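Local coordinates for protein forkhead-associated 1 (Saccharomyces cerevisiae, PDB 6C4U) that binds a phosphothreonine peptide, as an FHA domain engineered to recognise a phosphorylated segment of the human transcription factor c-Myc, at residues 4-9 with 18-23; 36-41 with 63-68; 94-99 with 115-120. All blocks are in the same frame, centred on the assembly; numbering follows the deposited sequence.

Interaction 1: 4-9 with 18-23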
# COMPACT_ATOMS: atom_id res chain seq x y z
N ILE F 4 -2.13 7.82 -13.66
CA ILE F 4 -2.24 6.92 -12.59
C ILE F 4 -1.14 5.91 -12.44
O ILE F 4 -0.85 5.21 -13.39
CB ILE F 4 -3.65 6.25 -12.67
CG1 ILE F 4 -3.99 5.95 -11.27
CG2 ILE F 4 -3.99 5.21 -13.79
CD1 ILE F 4 -4.36 7.26 -10.58
N VAL F 5 -0.57 5.77 -11.26
CA VAL F 5 0.51 4.80 -11.06
C VAL F 5 -0.05 3.41 -10.81
O VAL F 5 0.42 2.43 -11.41
CB VAL F 5 1.42 5.18 -9.88
CG1 VAL F 5 2.55 4.16 -9.73
CG2 VAL F 5 1.96 6.60 -10.05
N PHE F 6 -1.02 3.35 -9.89
CA PHE F 6 -1.66 2.09 -9.51
C PHE F 6 -3.01 2.37 -8.87
O PHE F 6 -3.34 3.51 -8.52
CB PHE F 6 -0.78 1.26 -8.57
CG PHE F 6 -0.66 1.81 -7.16
CD1 PHE F 6 0.16 2.90 -6.88
CD2 PHE F 6 -1.35 1.23 -6.11
CE1 PHE F 6 0.25 3.42 -5.59
CE2 PHE F 6 -1.26 1.75 -4.83
CZ PHE F 6 -0.48 2.84 -4.57
N ARG F 7 -3.77 1.29 -8.70
CA ARG F 7 -5.14 1.35 -8.24
C ARG F 7 -5.35 0.25 -7.21
O ARG F 7 -4.82 -0.85 -7.33
CB ARG F 7 -6.05 1.17 -9.43
CG ARG F 7 -7.50 0.91 -9.10
CD ARG F 7 -8.32 0.80 -10.40
NE ARG F 7 -8.55 2.09 -11.05
CZ ARG F 7 -8.44 2.34 -12.37
NH1 ARG F 7 -8.01 1.42 -13.22
NH2 ARG F 7 -8.68 3.56 -12.81
N VAL F 8 -6.16 0.56 -6.20
CA VAL F 8 -6.35 -0.31 -5.05
C VAL F 8 -7.82 -0.62 -4.88
O VAL F 8 -8.64 0.27 -4.70
CB VAL F 8 -5.82 0.34 -3.75
CG1 VAL F 8 -6.15 -0.47 -2.54
CG2 VAL F 8 -4.33 0.51 -3.83
N ILE F 9 -8.13 -1.91 -4.93
CA ILE F 9 -9.49 -2.42 -4.96
C ILE F 9 -9.70 -3.29 -3.76
O ILE F 9 -8.91 -4.19 -3.47
CB ILE F 9 -9.62 -3.28 -6.24
CG1 ILE F 9 -9.20 -2.47 -7.45
CG2 ILE F 9 -11.00 -3.78 -6.43
CD1 ILE F 9 -9.03 -3.31 -8.67
N ARG F 18 -9.68 3.07 -5.09
CA ARG F 18 -8.87 4.28 -5.00
C ARG F 18 -7.70 4.26 -5.96
O ARG F 18 -7.01 3.25 -6.08
CB ARG F 18 -8.33 4.50 -3.61
CG ARG F 18 -9.19 5.20 -2.61
CD ARG F 18 -9.45 6.68 -2.92
NE ARG F 18 -10.51 7.16 -2.05
CZ ARG F 18 -11.82 7.15 -2.32
NH1 ARG F 18 -12.30 6.67 -3.47
NH2 ARG F 18 -12.67 7.62 -1.41
N ASP F 19 -7.59 5.35 -6.72
CA ASP F 19 -6.54 5.54 -7.71
C ASP F 19 -5.48 6.44 -7.12
O ASP F 19 -5.80 7.42 -6.40
CB ASP F 19 -7.21 6.25 -8.91
CG ASP F 19 -7.98 5.30 -9.80
OD1 ASP F 19 -7.84 4.05 -9.61
OD2 ASP F 19 -8.67 5.82 -10.70
N PHE F 20 -4.23 6.10 -7.40
CA PHE F 20 -3.07 6.82 -6.86
C PHE F 20 -2.19 7.26 -8.02
O PHE F 20 -1.66 6.42 -8.78
CB PHE F 20 -2.29 5.90 -5.95
CG PHE F 20 -2.99 5.60 -4.67
CD1 PHE F 20 -3.23 6.61 -3.74
CD2 PHE F 20 -3.42 4.32 -4.38
CE1 PHE F 20 -3.88 6.34 -2.56
CE2 PHE F 20 -4.08 4.06 -3.21
CZ PHE F 20 -4.31 5.05 -2.29
N SER F 21 -2.04 8.58 -8.17
CA SER F 21 -1.34 9.15 -9.33
C SER F 21 -0.10 9.91 -8.89
O SER F 21 0.12 10.16 -7.68
CB SER F 21 -2.26 10.09 -10.09
OG SER F 21 -2.86 10.99 -9.20
N ALA F 22 0.70 10.29 -9.88
CA ALA F 22 1.90 11.09 -9.65
C ALA F 22 2.27 11.85 -10.91
O ALA F 22 2.21 11.31 -12.03
CB ALA F 22 3.03 10.20 -9.20
N ASP F 23 2.67 13.11 -10.72
CA ASP F 23 3.13 13.98 -11.80
C ASP F 23 4.48 13.47 -12.31
O ASP F 23 5.41 13.36 -11.53
CB ASP F 23 3.26 15.41 -11.24
CG ASP F 23 3.56 16.47 -12.31
OD1 ASP F 23 3.73 16.14 -13.51
OD2 ASP F 23 3.62 17.66 -11.94

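Interaction 2: 36-41 with 63-68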
# COMPACT_ATOMS: atom_id res chain seq x y z
N LYS F 36 8.11 8.49 -4.61
CA LYS F 36 6.87 8.87 -3.93
C LYS F 36 6.45 7.81 -2.91
O LYS F 36 6.77 6.62 -3.08
CB LYS F 36 5.75 9.09 -4.96
CG LYS F 36 4.47 9.63 -4.35
CD LYS F 36 3.65 10.51 -5.29
CE LYS F 36 2.56 11.22 -4.47
NZ LYS F 36 1.89 12.31 -5.21
N VAL F 37 5.76 8.24 -1.85
CA VAL F 37 5.30 7.31 -0.81
C VAL F 37 3.84 7.52 -0.44
O VAL F 37 3.41 8.64 -0.13
CB VAL F 37 6.14 7.45 0.46
CG1 VAL F 37 5.68 6.45 1.53
CG2 VAL F 37 7.61 7.26 0.13
N TRP F 38 3.09 6.42 -0.43
CA TRP F 38 1.71 6.43 0.02
C TRP F 38 1.61 5.59 1.27
O TRP F 38 2.20 4.52 1.33
CB TRP F 38 0.83 5.83 -1.05
CG TRP F 38 0.81 6.61 -2.31
CD1 TRP F 38 0.04 7.71 -2.60
CD2 TRP F 38 1.60 6.37 -3.46
NE1 TRP F 38 0.28 8.13 -3.86
CE2 TRP F 38 1.26 7.34 -4.41
CE3 TRP F 38 2.60 5.46 -3.77
CZ2 TRP F 38 1.84 7.39 -5.68
CZ3 TRP F 38 3.19 5.52 -5.04
CH2 TRP F 38 2.79 6.49 -5.99
N THR F 39 0.85 6.06 2.25
CA THR F 39 0.67 5.32 3.49
C THR F 39 -0.77 4.87 3.66
O THR F 39 -1.70 5.55 3.25
CB THR F 39 1.05 6.14 4.73
OG1 THR F 39 0.21 7.30 4.81
CG2 THR F 39 2.49 6.59 4.64
N PHE F 40 -0.92 3.73 4.33
CA PHE F 40 -2.17 3.04 4.50
C PHE F 40 -2.29 2.81 6.00
O PHE F 40 -1.39 2.23 6.60
CB PHE F 40 -2.09 1.69 3.77
CG PHE F 40 -2.10 1.80 2.28
CD1 PHE F 40 -0.98 2.24 1.59
CD2 PHE F 40 -3.23 1.43 1.54
CE1 PHE F 40 -1.00 2.38 0.22
CE2 PHE F 40 -3.24 1.56 0.17
CZ PHE F 40 -2.13 2.04 -0.49
N GLY F 41 -3.39 3.24 6.61
CA GLY F 41 -3.56 2.99 8.03
C GLY F 41 -4.88 3.42 8.65
O GLY F 41 -5.76 3.97 7.97
N ILE F 63 3.47 2.12 0.50
CA ILE F 63 3.82 1.68 -0.84
C ILE F 63 4.74 2.75 -1.39
O ILE F 63 4.44 3.94 -1.30
CB ILE F 63 2.57 1.44 -1.71
CG1 ILE F 63 1.82 0.22 -1.16
CG2 ILE F 63 2.95 1.23 -3.17
CD1 ILE F 63 0.52 -0.10 -1.83
N LEU F 64 5.87 2.32 -1.93
CA LEU F 64 6.89 3.24 -2.40
C LEU F 64 7.03 3.13 -3.90
O LEU F 64 7.11 2.03 -4.44
CB LEU F 64 8.23 2.89 -1.77
CG LEU F 64 8.49 3.28 -0.33
CD1 LEU F 64 7.45 2.79 0.65
CD2 LEU F 64 9.89 2.77 -0.00
N LEU F 65 7.09 4.27 -4.57
CA LEU F 65 7.39 4.30 -5.99
C LEU F 65 8.90 4.41 -6.17
O LEU F 65 9.48 5.41 -5.83
CB LEU F 65 6.69 5.47 -6.69
CG LEU F 65 6.99 5.64 -8.18
CD1 LEU F 65 6.74 4.39 -9.00
CD2 LEU F 65 6.11 6.73 -8.77
N GLY F 66 9.51 3.35 -6.70
CA GLY F 66 10.94 3.30 -7.01
C GLY F 66 11.34 4.09 -8.24
O GLY F 66 10.50 4.56 -9.01
N GLU F 67 12.65 4.26 -8.41
CA GLU F 67 13.25 4.90 -9.58
C GLU F 67 12.91 4.14 -10.87
O GLU F 67 12.59 4.74 -11.89
CB GLU F 67 14.77 4.99 -9.40
CG GLU F 67 15.50 5.94 -10.36
CD GLU F 67 16.85 6.39 -9.86
OE1 GLU F 67 17.41 5.74 -8.95
OE2 GLU F 67 17.35 7.38 -10.39
N ASP F 68 12.95 2.82 -10.78
CA ASP F 68 12.61 1.93 -11.90
C ASP F 68 11.14 2.00 -12.40
O ASP F 68 10.83 1.43 -13.45
CB ASP F 68 12.99 0.45 -11.59
CG ASP F 68 12.38 -0.08 -10.27
OD1 ASP F 68 11.67 0.67 -9.55
OD2 ASP F 68 12.63 -1.27 -9.93

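Interaction 3: 94-99 with 115-120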
# COMPACT_ATOMS: atom_id res chain seq x y z
N GLN F 94 9.42 -5.10 0.04
CA GLN F 94 9.05 -6.19 -0.89
C GLN F 94 8.48 -5.67 -2.21
O GLN F 94 7.65 -4.77 -2.19
CB GLN F 94 8.01 -7.12 -0.24
CG GLN F 94 8.35 -7.60 1.16
CD GLN F 94 9.53 -8.54 1.23
OE1 GLN F 94 10.20 -8.80 0.23
NE2 GLN F 94 9.77 -9.08 2.43
N LEU F 95 8.91 -6.27 -3.32
CA LEU F 95 8.44 -5.88 -4.66
C LEU F 95 6.97 -6.25 -4.87
O LEU F 95 6.59 -7.38 -4.59
CB LEU F 95 9.26 -6.59 -5.74
CG LEU F 95 9.09 -5.99 -7.16
CD1 LEU F 95 9.92 -4.71 -7.35
CD2 LEU F 95 9.44 -7.02 -8.21
N LEU F 96 6.18 -5.31 -5.36
CA LEU F 96 4.79 -5.56 -5.70
C LEU F 96 4.67 -5.89 -7.17
O LEU F 96 5.10 -5.13 -8.04
CB LEU F 96 3.89 -4.37 -5.39
CG LEU F 96 3.69 -4.07 -3.91
CD1 LEU F 96 2.94 -2.76 -3.76
CD2 LEU F 96 2.90 -5.18 -3.25
N SER F 97 4.12 -7.08 -7.43
CA SER F 97 3.77 -7.53 -8.77
C SER F 97 2.31 -7.16 -9.06
O SER F 97 1.51 -6.89 -8.14
CB SER F 97 3.95 -9.05 -8.90
OG SER F 97 5.19 -9.49 -8.37
N GLN F 98 1.99 -7.15 -10.34
CA GLN F 98 0.62 -7.01 -10.81
C GLN F 98 -0.37 -7.95 -10.11
O GLN F 98 -0.06 -9.12 -9.88
CB GLN F 98 0.56 -7.17 -12.33
CG GLN F 98 -0.82 -7.07 -12.91
CD GLN F 98 -1.46 -5.71 -12.69
OE1 GLN F 98 -1.51 -4.88 -13.56
NE2 GLN F 98 -1.82 -5.38 -11.43
N GLY F 99 -1.53 -7.41 -9.73
CA GLY F 99 -2.55 -8.22 -9.10
C GLY F 99 -2.25 -8.75 -7.71
O GLY F 99 -2.95 -9.65 -7.26
N LEU F 115 -6.87 -6.04 0.11
CA LEU F 115 -6.74 -5.04 -0.95
C LEU F 115 -5.96 -5.65 -2.10
O LEU F 115 -5.08 -6.47 -1.88
CB LEU F 115 -5.99 -3.82 -0.45
CG LEU F 115 -6.40 -3.21 0.87
CD1 LEU F 115 -5.53 -1.94 1.09
CD2 LEU F 115 -7.89 -2.97 1.00
N VAL F 116 -6.28 -5.23 -3.33
CA VAL F 116 -5.60 -5.77 -4.50
C VAL F 116 -5.02 -4.64 -5.32
O VAL F 116 -5.71 -3.65 -5.60
CB VAL F 116 -6.57 -6.63 -5.34
CG1 VAL F 116 -5.90 -7.13 -6.61
CG2 VAL F 116 -7.03 -7.82 -4.51
N ILE F 117 -3.76 -4.82 -5.72
CA ILE F 117 -3.04 -3.77 -6.44
C ILE F 117 -3.15 -4.05 -7.91
O ILE F 117 -2.90 -5.20 -8.35
CB ILE F 117 -1.52 -3.74 -6.07
CG1 ILE F 117 -1.33 -3.72 -4.55
CG2 ILE F 117 -0.82 -2.54 -6.69
CD1 ILE F 117 -2.08 -2.62 -3.84
N PHE F 118 -3.54 -3.01 -8.65
CA PHE F 118 -3.62 -3.10 -10.10
C PHE F 118 -2.70 -2.00 -10.58
O PHE F 118 -2.91 -0.82 -10.29
CB PHE F 118 -5.05 -3.00 -10.59
CG PHE F 118 -5.17 -2.87 -12.08
CD1 PHE F 118 -4.66 -3.82 -12.98
CD2 PHE F 118 -5.84 -1.82 -12.58
CE1 PHE F 118 -4.82 -3.68 -14.33
CE2 PHE F 118 -6.03 -1.66 -13.98
CZ PHE F 118 -5.50 -2.59 -14.83
N ILE F 119 -1.62 -2.39 -11.25
CA ILE F 119 -0.52 -1.53 -11.57
C ILE F 119 -0.70 -1.08 -13.02
O ILE F 119 -0.77 -1.89 -13.93
CB ILE F 119 0.83 -2.19 -11.39
CG1 ILE F 119 0.94 -2.72 -9.94
CG2 ILE F 119 1.97 -1.22 -11.71
CD1 ILE F 119 2.22 -3.58 -9.55
N ASN F 120 -0.79 0.24 -13.21
CA ASN F 120 -0.94 0.82 -14.53
C ASN F 120 0.41 0.75 -15.27
O ASN F 120 1.33 1.53 -14.98
CB ASN F 120 -1.41 2.27 -14.43
CG ASN F 120 -1.44 2.99 -15.78
OD1 ASN F 120 -1.26 2.37 -16.83
ND2 ASN F 120 -1.65 4.29 -15.77

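Interaction 1: 4-9 with 18-23
Phe6 and Phe20 meet through different first torsions: CG of Phe6 stands between the backbone N and the carbonyl carbon (chi1 72°), whereas CG of Phe20 is anti to its carbonyl carbon. The two rings are tilted by 29° and slid past each other, their centroids 4.9 Å apart, with CZ of Phe6 against CD2 of Phe20. CB of Phe20 sits over one face of the Phe6 ring in a CH-pi contact, 4.0 Å from its centroid. Val8 sends CG2 to the edge of the Phe20 ring, 3.6 Å from CE2, nearly in its plane. On the face of Arg7 and Asp19 a salt bridge takes over. These side chains run alongside each other, and the arginine grips the carboxylate side-on: NE reaches OD1 on its syn lone pair, and NH2 bonds to OD2 at 3.1 Å, on the syn side as well. The guanidinium and carboxylate planes are twisted by 50°. Ile4 CD1 lies against Asp19 CB at 3.5 Å. The backbones of 4-9 and 18-21 form an antiparallel hairpin interrupted by a classic beta bulge, where Val5 and Phe6 share the carbonyl of Phe20. Val5 N is 2.8 Å from Phe20 O, while the bond from Phe6 N is weak. Beyond the bulge, Val8 and Arg18 make a reciprocal pair of backbone bonds. Strand 18-21 is the outermost of its sheet; strand 4-10 bonds on its other flank to strand 112-119, and both phenylalanines turn inward to meet Trp38 of the facing sheet.

Interaction 2: 36-41 with 63-68
Trp38 lies beside Leu65 on the face that also carries Ile63, and its side chain can be followed across residues 63-65 atom by atom. CB stands 4.1 Å from Ile63 O. With CG anti to the carbonyl carbon (chi1 -64°), the six-membered half of the indole reaches toward the partner strand edge first. CE3 comes 3.4 Å from Ile63 O, which lies at the ring edge near its plane. One atom further, CZ3 touches Leu65 CB at 3.9 Å, and CH2 at the tip remains beside the same carbon. Lys36, from Trp38's own strand, lays CG over one face of the indole, toward its rim. A second aromatic contact follows along the strand, where Phe40 and Ile63 cross obliquely and CE1 meets CD1 of the isoleucine at 3.6 Å. On the reverse face Val37 and Leu64 run side by side, CG2 of the valine 4.1 Å from CG of the leucine. The backbones are held by three bonds: Trp38 and Ile63 exchange two, and Leu65 N donates to Lys36 O at 2.8 Å with an N-H...O angle of 174°. An alanine in place of Trp38 would probably leave a gap beside Leu65 CB and Lys36 CG and deprive Phe6 and Phe20 of the ring on which they pack. This antiparallel pair belongs to one of the two sheets of the FHA beta sandwich. Strand 48-49 flanks strand 34-41 on its outer side and strand 71-75 flanks strand 61-66, with Leu71 packing on Ile63 and Leu65.

Interaction 3: 94-99 with 115-120
Ile119 meets residues 96-97 with the tip of its side chain: CG1 is anti to the carbonyl carbon, and CD1 ends 3.6 Å from both Leu96 O and Ser97 C. Beside it, the buried Leu96 and Ile117 approach more distantly, with CD1 of the leucine 4.4 Å from CG1 of the isoleucine. The side of Ile119, Leu96 and Ile117 is the inward part of the contact. Leu71 extends it, touching both Leu96 and Ile119, as does Ile63, touching Leu96 and Ile117. The two segments are not paired strands, for their touching parts run 107° apart. Instead, residues 97-99 carry the chain from edge strand 94-96 of one sheet of the beta sandwich toward strand 101-105 of the other, passing by strand 112-119. Gly99, with a positive phi, makes a weak backbone bond from its N to Ile117 O, 2.9 Å long but bent to 120°, and its O lies 3.9 Å from Val116 CG1. The solvent side thus comes as near as the inward one but is loosely tied, backbone to backbone. There the exposed Gln98, with CG anti to the backbone N, bends at chi2 and lays its terminal amide alongside the Phe118 ring, the two planes only 18° apart, next to the backbone of Phe118 and Ile119. Ser97 N is held separately by the Asp100 carboxylate.

How the interactions relate
Interaction 2 is the most buried; interactions 1 and 3 each combine an inward apolar side with a solvent-facing polar one. Strands 4-10 and 112-119 are neighbours in one sheet, joining interactions 1 and 3 through Arg7 N to Phe118 O and, at the strand ends, Ile4 O to Asn120 ND2. The contact between 36-41 and 63-68 lies in the facing sheet, and strand 94-96 of interaction 3 edges it. Antiparallel backbone ladders, bulged in interaction 1, hold interactions 1 and 2, whereas the crossing segments of interaction 3 share one weak backbone bond. Aromatic rings link interactions 1 and 2 across the sheets; Ile63 meets Leu96 within its own sheet and Ile117 across, and Phe40 meets Leu115.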